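Local coordinates for transaminase (Bacillus megaterium, PDB 5G0A) that catalyses pyridoxal-5'-phosphate-dependent transfer of amino groups as an S-selective omega-transaminase of the class-III aminotransferase family, at the interface of chains A and B. Sequence-based numbering; all coordinates share one arbitrary frame. Chains: chain A/B, Transaminase.

Contact 1: the interface of chains A and B. Residues chain A 36, 38-39, 44, 58; chain B 82, 85, 89-91.
A:Ile36 meets chain B with both its backbone and its side chain, at the interface between two copies of this class-III aminotransferase, whose family typically works as a dimer. Two hydrogen bonds anchor its main chain. The amide N donates to the carbonyl O of B:Ala90 over 3.0 Å. Its own carbonyl O is taken by the phenol of B:Tyr82, with OH to O at 2.7 Å; the hydroxyl lies in the carbonyl plane, and the oxygen in turn sits at the edge of the tyrosine ring, in its plane.

The apolar packing is shared between the two branches of A:Ile36. CG2, anti to the backbone N, reaches CG1 of B:Val85 at 3.8 Å, while CG1, beside the N (chi1 -59°), presses on CD1 of B:Tyr89 at 3.5 Å. A:Thr39 adds its methyl CG2 to the same B:Val85 methyl from further off. Towards the phenol end of B:Tyr89, CD1 of A:Leu44 touches CZ at 3.8 Å, the two side chains crossing at about a right angle.

A polar group packs against the same ring on its CD2-CE2 side: the amide of A:Gln58, its chain bent at chi2 (-61°). Its NE2 comes to 3.5 Å from CE2 of B:Tyr89, and its OE1 lies beside CD2. Amide and ring planes are 44° apart, neither stacked flat nor upright.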
ATOM      1  N   ILE A  36      41.189   9.196  -5.107  1.00 26.52           N
ATOM      2  CA  ILE A  36      41.372   9.892  -6.366  1.00 25.18           C
ATOM      3  C   ILE A  36      41.601  11.363  -6.044  1.00 26.84           C
ATOM      4  O   ILE A  36      40.740  12.038  -5.499  1.00 25.92           O
ATOM      5  CB  ILE A  36      40.147   9.731  -7.301  1.00 25.97           C
ATOM      6  CG1 ILE A  36      39.863   8.250  -7.603  1.00 25.28           C
ATOM      7  CG2 ILE A  36      40.323  10.541  -8.573  1.00 25.80           C
ATOM      8  CD1 ILE A  36      40.985   7.477  -8.290  1.00 27.10           C
ATOM      9  N   SER A  38      42.645  13.858  -8.310  1.00 26.28           N
ATOM     10  CA  SER A  38      42.196  14.757  -9.385  1.00 27.23           C
ATOM     11  C   SER A  38      41.740  13.962 -10.598  1.00 26.36           C
ATOM     12  O   SER A  38      41.950  12.746 -10.667  1.00 26.24           O
ATOM     13  CB  SER A  38      43.299  15.768  -9.791  1.00 28.56           C
ATOM     14  OG  SER A  38      44.414  15.098 -10.381  1.00 30.07           O
ATOM     15  N   THR A  39      41.108  14.643 -11.565  1.00 25.98           N
ATOM     16  CA  THR A  39      40.683  14.005 -12.785  1.00 26.16           C
ATOM     17  C   THR A  39      40.968  14.937 -13.969  1.00 26.01           C
ATOM     18  O   THR A  39      41.126  16.143 -13.788  1.00 26.18           O
ATOM     19  CB  THR A  39      39.171  13.688 -12.750  1.00 24.84           C
ATOM     20  OG1 THR A  39      38.431  14.907 -12.725  1.00 25.30           O
ATOM     21  CG2 THR A  39      38.824  12.823 -11.512  1.00 25.12           C
ATOM     22  N   LEU A  44      41.420   9.320 -14.205  1.00 25.24           N
ATOM     23  CA  LEU A  44      41.440   9.569 -12.760  1.00 25.90           C
ATOM     24  C   LEU A  44      42.887   9.480 -12.301  1.00 26.98           C
ATOM     25  O   LEU A  44      43.607   8.592 -12.733  1.00 28.00           O
ATOM     26  CB  LEU A  44      40.618   8.498 -12.022  1.00 27.33           C
ATOM     27  CG  LEU A  44      39.274   8.052 -12.619  1.00 26.45           C
ATOM     28  CD1 LEU A  44      38.678   6.980 -11.723  1.00 25.71           C
ATOM     29  CD2 LEU A  44      38.276   9.205 -12.758  1.00 27.71           C
ATOM     30  N   GLN A  58      32.810   7.015 -14.819  1.00 22.38           N
ATOM     31  CA  GLN A  58      32.209   6.986 -13.470  1.00 23.75           C
ATOM     32  C   GLN A  58      30.926   6.155 -13.446  1.00 24.55           C
ATOM     33  O   GLN A  58      30.974   4.935 -13.225  1.00 24.41           O
ATOM     34  CB  GLN A  58      32.032   8.429 -12.920  1.00 23.98           C
ATOM     35  CG  GLN A  58      33.399   9.050 -12.641  1.00 22.51           C
ATOM     36  CD  GLN A  58      34.137   8.237 -11.585  1.00 23.14           C
ATOM     37  OE1 GLN A  58      33.725   8.199 -10.433  1.00 23.53           O
ATOM     38  NE2 GLN A  58      35.236   7.574 -11.983  1.00 24.14           N
TER
ATOM     39  N   TYR B  82      38.974  18.798  -9.658  1.00 26.49           N
ATOM     40  CA  TYR B  82      37.801  18.035 -10.046  1.00 25.50           C
ATOM     41  C   TYR B  82      36.906  18.859 -10.991  1.00 27.42           C
ATOM     42  O   TYR B  82      36.935  20.085 -10.923  1.00 26.90           O
ATOM     43  CB  TYR B  82      37.021  17.690  -8.766  1.00 26.74           C
ATOM     44  CG  TYR B  82      37.794  16.844  -7.770  1.00 25.34           C
ATOM     45  CD1 TYR B  82      38.064  15.489  -8.035  1.00 25.61           C
ATOM     46  CD2 TYR B  82      38.213  17.383  -6.549  1.00 26.58           C
ATOM     47  CE1 TYR B  82      38.750  14.699  -7.118  1.00 27.46           C
ATOM     48  CE2 TYR B  82      38.894  16.605  -5.622  1.00 26.47           C
ATOM     49  CZ  TYR B  82      39.168  15.269  -5.910  1.00 27.63           C
ATOM     50  OH  TYR B  82      39.838  14.497  -4.985  1.00 26.70           O
ATOM     51  N   VAL B  85      33.963  12.258  -9.048  1.00 22.36           N
ATOM     52  CA  VAL B  85      34.029  10.814  -8.769  1.00 22.64           C
ATOM     53  C   VAL B  85      32.825  10.440  -7.917  1.00 21.09           C
ATOM     54  O   VAL B  85      32.341  11.273  -7.131  1.00 23.87           O
ATOM     55  CB  VAL B  85      35.341  10.357  -8.065  1.00 22.53           C
ATOM     56  CG1 VAL B  85      36.547  10.548  -8.993  1.00 24.81           C
ATOM     57  CG2 VAL B  85      35.531  11.040  -6.713  1.00 24.59           C
ATOM     58  N   TYR B  89      34.716   5.940  -4.730  1.00 25.56           N
ATOM     59  CA  TYR B  89      36.057   6.532  -4.674  1.00 25.82           C
ATOM     60  C   TYR B  89      36.185   7.448  -3.458  1.00 26.79           C
ATOM     61  O   TYR B  89      35.196   8.020  -3.002  1.00 28.62           O
ATOM     62  CB  TYR B  89      36.356   7.301  -5.974  1.00 25.45           C
ATOM     63  CG  TYR B  89      36.510   6.392  -7.183  1.00 25.30           C
ATOM     64  CD1 TYR B  89      37.649   5.595  -7.341  1.00 25.91           C
ATOM     65  CD2 TYR B  89      35.499   6.305  -8.158  1.00 25.98           C
ATOM     66  CE1 TYR B  89      37.786   4.746  -8.430  1.00 26.69           C
ATOM     67  CE2 TYR B  89      35.634   5.475  -9.269  1.00 25.90           C
ATOM     68  CZ  TYR B  89      36.779   4.691  -9.399  1.00 27.52           C
ATOM     69  OH  TYR B  89      36.908   3.849 -10.489  1.00 27.73           O
ATOM     70  N   ALA B  90      37.399   7.586  -2.920  1.00 24.84           N
ATOM     71  CA  ALA B  90      37.603   8.492  -1.794  1.00 24.36           C
ATOM     72  C   ALA B  90      38.259   9.806  -2.220  1.00 24.15           C
ATOM     73  O   ALA B  90      39.130   9.817  -3.088  1.00 26.19           O
ATOM     74  CB  ALA B  90      38.446   7.815  -0.704  1.00 25.46           C
ATOM     75  N   THR B  91      37.814  10.894  -1.598  1.00 24.78           N
ATOM     76  CA  THR B  91      38.448  12.203  -1.742  1.00 25.44           C
ATOM     77  C   THR B  91      38.728  12.806  -0.384  1.00 26.92           C
ATOM     78  O   THR B  91      38.142  12.413   0.631  1.00 25.92           O
ATOM     79  CB  THR B  91      37.591  13.195  -2.568  1.00 24.91           C
ATOM     80  OG1 THR B  91      36.418  13.585  -1.824  1.00 25.18           O
ATOM     81  CG2 THR B  91      37.201  12.598  -3.933  1.00 23.61           C
TER

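Contact 2: the interface of chains A and B. Residues chain A 25-27, 30, 170-172, 410-412, 414; chain B 324.
The guanidinium of B:Arg324 carries CA of A:Glu171 over the centre of one face, 3.9 Å from CZ, while the carboxylate of A:Glu30 and the carbonyl carbon of A:Met412 come in at its edges, in plane; the oxygen of that carbonyl is tilted from the plane. Within chain A, the ring of A:His410 has CD1 of A:Phe25 over the centre of a face. The site is a polar socket in the homodimer interface: a chain extended from CG to NE (chi2 179°) carries the charged group deep into the partner subunit.

A:Glu30 binds side-on, its plane only 6° from that of the guanidinium. NH2 donates to OE1 at 2.8 Å, a salt bridge, and NE donates to OE2 at 2.8 Å, each oxygen accepting on its syn lone pair. NH2 also bonds OD1 of A:Asn172 at 2.8 Å, from above the amide's carbonyl plane. NH1 turns to the main chain, meeting the carbonyl O of A:His410 at 2.8 Å, in the carbonyl plane, and that of A:Met412 at 3.0 Å. A leucine in place of B:Arg324 would probably leave the A:Glu30 carboxylate without its positive mate and the two carbonyls without these donors.

A second shell steadies the acid: the backbone N of A:Thr27 donates to the anti lone pair of A:Glu30 OE2 at 2.9 Å, and OG1 of A:Thr27, which accepts from the A:Glu30 N, donates over 2.6 Å to OE1 of A:Glu171, reaching it from above the carboxylate plane.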
ATOM      1  N   PHE A  25      28.111  -1.223  -1.001  1.00 24.59           N
ATOM      2  CA  PHE A  25      28.581  -2.370  -1.801  1.00 24.85           C
ATOM      3  C   PHE A  25      29.679  -3.210  -1.141  1.00 26.64           C
ATOM      4  O   PHE A  25      29.811  -4.393  -1.450  1.00 28.13           O
ATOM      5  CB  PHE A  25      28.940  -1.957  -3.235  1.00 25.39           C
ATOM      6  CG  PHE A  25      27.768  -1.328  -3.962  1.00 25.15           C
ATOM      7  CD1 PHE A  25      26.779  -2.131  -4.520  1.00 25.70           C
ATOM      8  CD2 PHE A  25      27.632   0.056  -4.009  1.00 23.96           C
ATOM      9  CE1 PHE A  25      25.675  -1.558  -5.156  1.00 24.44           C
ATOM     10  CE2 PHE A  25      26.530   0.647  -4.631  1.00 24.76           C
ATOM     11  CZ  PHE A  25      25.555  -0.162  -5.199  1.00 23.54           C
ATOM     12  N   SER A  26      30.408  -2.612  -0.207  1.00 28.85           N
ATOM     13  CA  SER A  26      31.443  -3.320   0.562  1.00 28.04           C
ATOM     14  C   SER A  26      31.096  -3.348   2.037  1.00 27.71           C
ATOM     15  O   SER A  26      30.652  -2.342   2.588  1.00 26.09           O
ATOM     16  CB  SER A  26      32.808  -2.606   0.434  1.00 31.52           C
ATOM     17  OG  SER A  26      33.219  -2.508  -0.919  1.00 34.46           O
ATOM     18  N   THR A  27      31.354  -4.481   2.697  1.00 26.59           N
ATOM     19  CA  THR A  27      31.415  -4.464   4.158  1.00 25.31           C
ATOM     20  C   THR A  27      32.603  -3.634   4.666  1.00 25.88           C
ATOM     21  O   THR A  27      33.567  -3.457   3.961  1.00 26.50           O
ATOM     22  CB  THR A  27      31.519  -5.875   4.772  1.00 25.79           C
ATOM     23  OG1 THR A  27      32.807  -6.450   4.462  1.00 26.29           O
ATOM     24  CG2 THR A  27      30.413  -6.779   4.260  1.00 26.07           C
ATOM     25  N   GLU A  30      35.889  -5.805   4.547  1.00 26.89           N
ATOM     26  CA  GLU A  30      36.526  -6.058   3.237  1.00 27.99           C
ATOM     27  C   GLU A  30      36.953  -4.775   2.504  1.00 27.80           C
ATOM     28  O   GLU A  30      37.699  -4.829   1.516  1.00 28.13           O
ATOM     29  CB  GLU A  30      35.594  -6.852   2.330  1.00 27.89           C
ATOM     30  CG  GLU A  30      34.441  -6.049   1.716  1.00 27.48           C
ATOM     31  CD  GLU A  30      33.452  -6.959   1.019  1.00 28.72           C
ATOM     32  OE1 GLU A  30      33.877  -7.987   0.467  1.00 30.76           O
ATOM     33  OE2 GLU A  30      32.248  -6.661   1.008  1.00 27.11           O
ATOM     34  N   GLY A 170      24.776 -10.169   2.159  1.00 27.30           N
ATOM     35  CA  GLY A 170      25.945 -10.614   2.926  1.00 28.54           C
ATOM     36  C   GLY A 170      27.281 -10.539   2.218  1.00 29.74           C
ATOM     37  O   GLY A 170      27.383 -10.253   0.994  1.00 27.64           O
ATOM     38  N   GLU A 171      28.328 -10.800   3.000  1.00 29.59           N
ATOM     39  CA  GLU A 171      29.689 -10.848   2.492  1.00 29.46           C
ATOM     40  C   GLU A 171      29.990 -12.264   1.999  1.00 30.64           C
ATOM     41  O   GLU A 171      30.277 -13.158   2.804  1.00 29.60           O
ATOM     42  CB  GLU A 171      30.718 -10.428   3.585  1.00 29.70           C
ATOM     43  CG  GLU A 171      32.140 -10.296   3.013  1.00 30.68           C
ATOM     44  CD  GLU A 171      33.215  -9.864   4.004  1.00 37.62           C
ATOM     45  OE1 GLU A 171      32.966  -8.999   4.862  1.00 34.18           O
ATOM     46  OE2 GLU A 171      34.362 -10.358   3.876  1.00 44.07           O
ATOM     47  N   ASN A 172      29.920 -12.453   0.684  1.00 29.19           N
ATOM     48  CA  ASN A 172      30.202 -13.739   0.022  1.00 31.05           C
ATOM     49  C   ASN A 172      29.313 -14.854   0.547  1.00 36.27           C
ATOM     50  O   ASN A 172      29.749 -15.994   0.741  1.00 36.37           O
ATOM     51  CB  ASN A 172      31.691 -14.102   0.135  1.00 31.61           C
ATOM     52  CG  ASN A 172      32.590 -12.983  -0.331  1.00 31.86           C
ATOM     53  OD1 ASN A 172      32.286 -12.293  -1.306  1.00 31.13           O
ATOM     54  ND2 ASN A 172      33.700 -12.780   0.369  1.00 33.06           N
ATOM     55  N   HIS A 410      24.449  -8.770  -4.835  1.00 22.78           N
ATOM     56  CA  HIS A 410      25.852  -8.549  -4.497  1.00 23.86           C
ATOM     57  C   HIS A 410      26.326  -9.398  -3.317  1.00 24.89           C
ATOM     58  O   HIS A 410      27.436  -9.193  -2.810  1.00 26.61           O
ATOM     59  CB  HIS A 410      26.133  -7.075  -4.239  1.00 24.24           C
ATOM     60  CG  HIS A 410      26.059  -6.226  -5.475  1.00 25.09           C
ATOM     61  ND1 HIS A 410      24.919  -5.538  -5.837  1.00 25.27           N
ATOM     62  CD2 HIS A 410      26.984  -5.951  -6.424  1.00 26.03           C
ATOM     63  CE1 HIS A 410      25.142  -4.881  -6.967  1.00 24.91           C
ATOM     64  NE2 HIS A 410      26.392  -5.113  -7.340  1.00 26.61           N
ATOM     65  N   GLY A 411      25.491 -10.331  -2.875  1.00 24.29           N
ATOM     66  CA  GLY A 411      25.899 -11.309  -1.854  1.00 26.35           C
ATOM     67  C   GLY A 411      26.923 -12.293  -2.410  1.00 27.40           C
ATOM     68  O   GLY A 411      27.675 -12.894  -1.638  1.00 28.41           O
ATOM     69  N   MET A 412      26.969 -12.433  -3.744  1.00 27.23           N
ATOM     70  CA  MET A 412      27.934 -13.331  -4.429  1.00 31.18           C
ATOM     71  C   MET A 412      29.376 -12.962  -4.125  1.00 30.90           C
ATOM     72  O   MET A 412      29.702 -11.802  -3.930  1.00 29.96           O
ATOM     73  CB  MET A 412      27.807 -13.222  -5.954  1.00 32.21           C
ATOM     74  CG  MET A 412      26.547 -13.764  -6.566  1.00 35.83           C
ATOM     75  SD  MET A 412      26.878 -13.983  -8.329  1.00 36.28           S
ATOM     76  CE  MET A 412      28.111 -15.286  -8.360  1.00 36.77           C
ATOM     77  N   PRO A 414      32.807 -11.918  -5.507  1.00 30.96           N
ATOM     78  CA  PRO A 414      33.269 -11.330  -6.770  1.00 29.83           C
ATOM     79  C   PRO A 414      34.290 -12.209  -7.529  1.00 29.34           C
ATOM     80  O   PRO A 414      34.463 -12.025  -8.731  1.00 29.23           O
ATOM     81  CB  PRO A 414      33.916 -10.007  -6.352  1.00 31.86           C
ATOM     82  CG  PRO A 414      34.113 -10.078  -4.871  1.00 34.37           C
ATOM     83  CD  PRO A 414      33.057 -11.027  -4.355  1.00 30.57           C
TER
ATOM     84  N   ARG B 324      26.752  -5.610   2.941  1.00 24.90           N
ATOM     85  CA  ARG B 324      26.939  -4.913   1.673  1.00 24.13           C
ATOM     86  C   ARG B 324      25.626  -4.192   1.379  1.00 23.34           C
ATOM     87  O   ARG B 324      24.590  -4.827   1.198  1.00 24.61           O
ATOM     88  CB  ARG B 324      27.249  -5.887   0.544  1.00 24.05           C
ATOM     89  CG  ARG B 324      28.590  -6.579   0.718  1.00 24.69           C
ATOM     90  CD  ARG B 324      28.840  -7.549  -0.404  1.00 24.63           C
ATOM     91  NE  ARG B 324      30.202  -8.087  -0.305  1.00 25.01           N
ATOM     92  CZ  ARG B 324      30.617  -9.215  -0.870  1.00 26.90           C
ATOM     93  NH1 ARG B 324      29.787  -9.986  -1.564  1.00 26.43           N
ATOM     94  NH2 ARG B 324      31.891  -9.565  -0.724  1.00 27.98           N
TER

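The C-alpha centres of contact 1 and contact 2 lie about 23 Å apart, and the two share no residues. Both draw on the N-terminal part of chain A: contact 2 uses the loop around A:Thr27 and A:Glu30, with segments 170-172 and 410-414, the last reaching 3-10 helix 414-416, and contact 1 runs through strands 38-40 and 43-45 to helix 57-60. On chain B the pieces are far apart in sequence, the loop ahead of helix 92-105 and strand 324-325. Two-fold symmetry repeats each contact with the chains exchanged, so each subunit's N-terminal segment contributes to two separated contacts, one largely apolar and one charged.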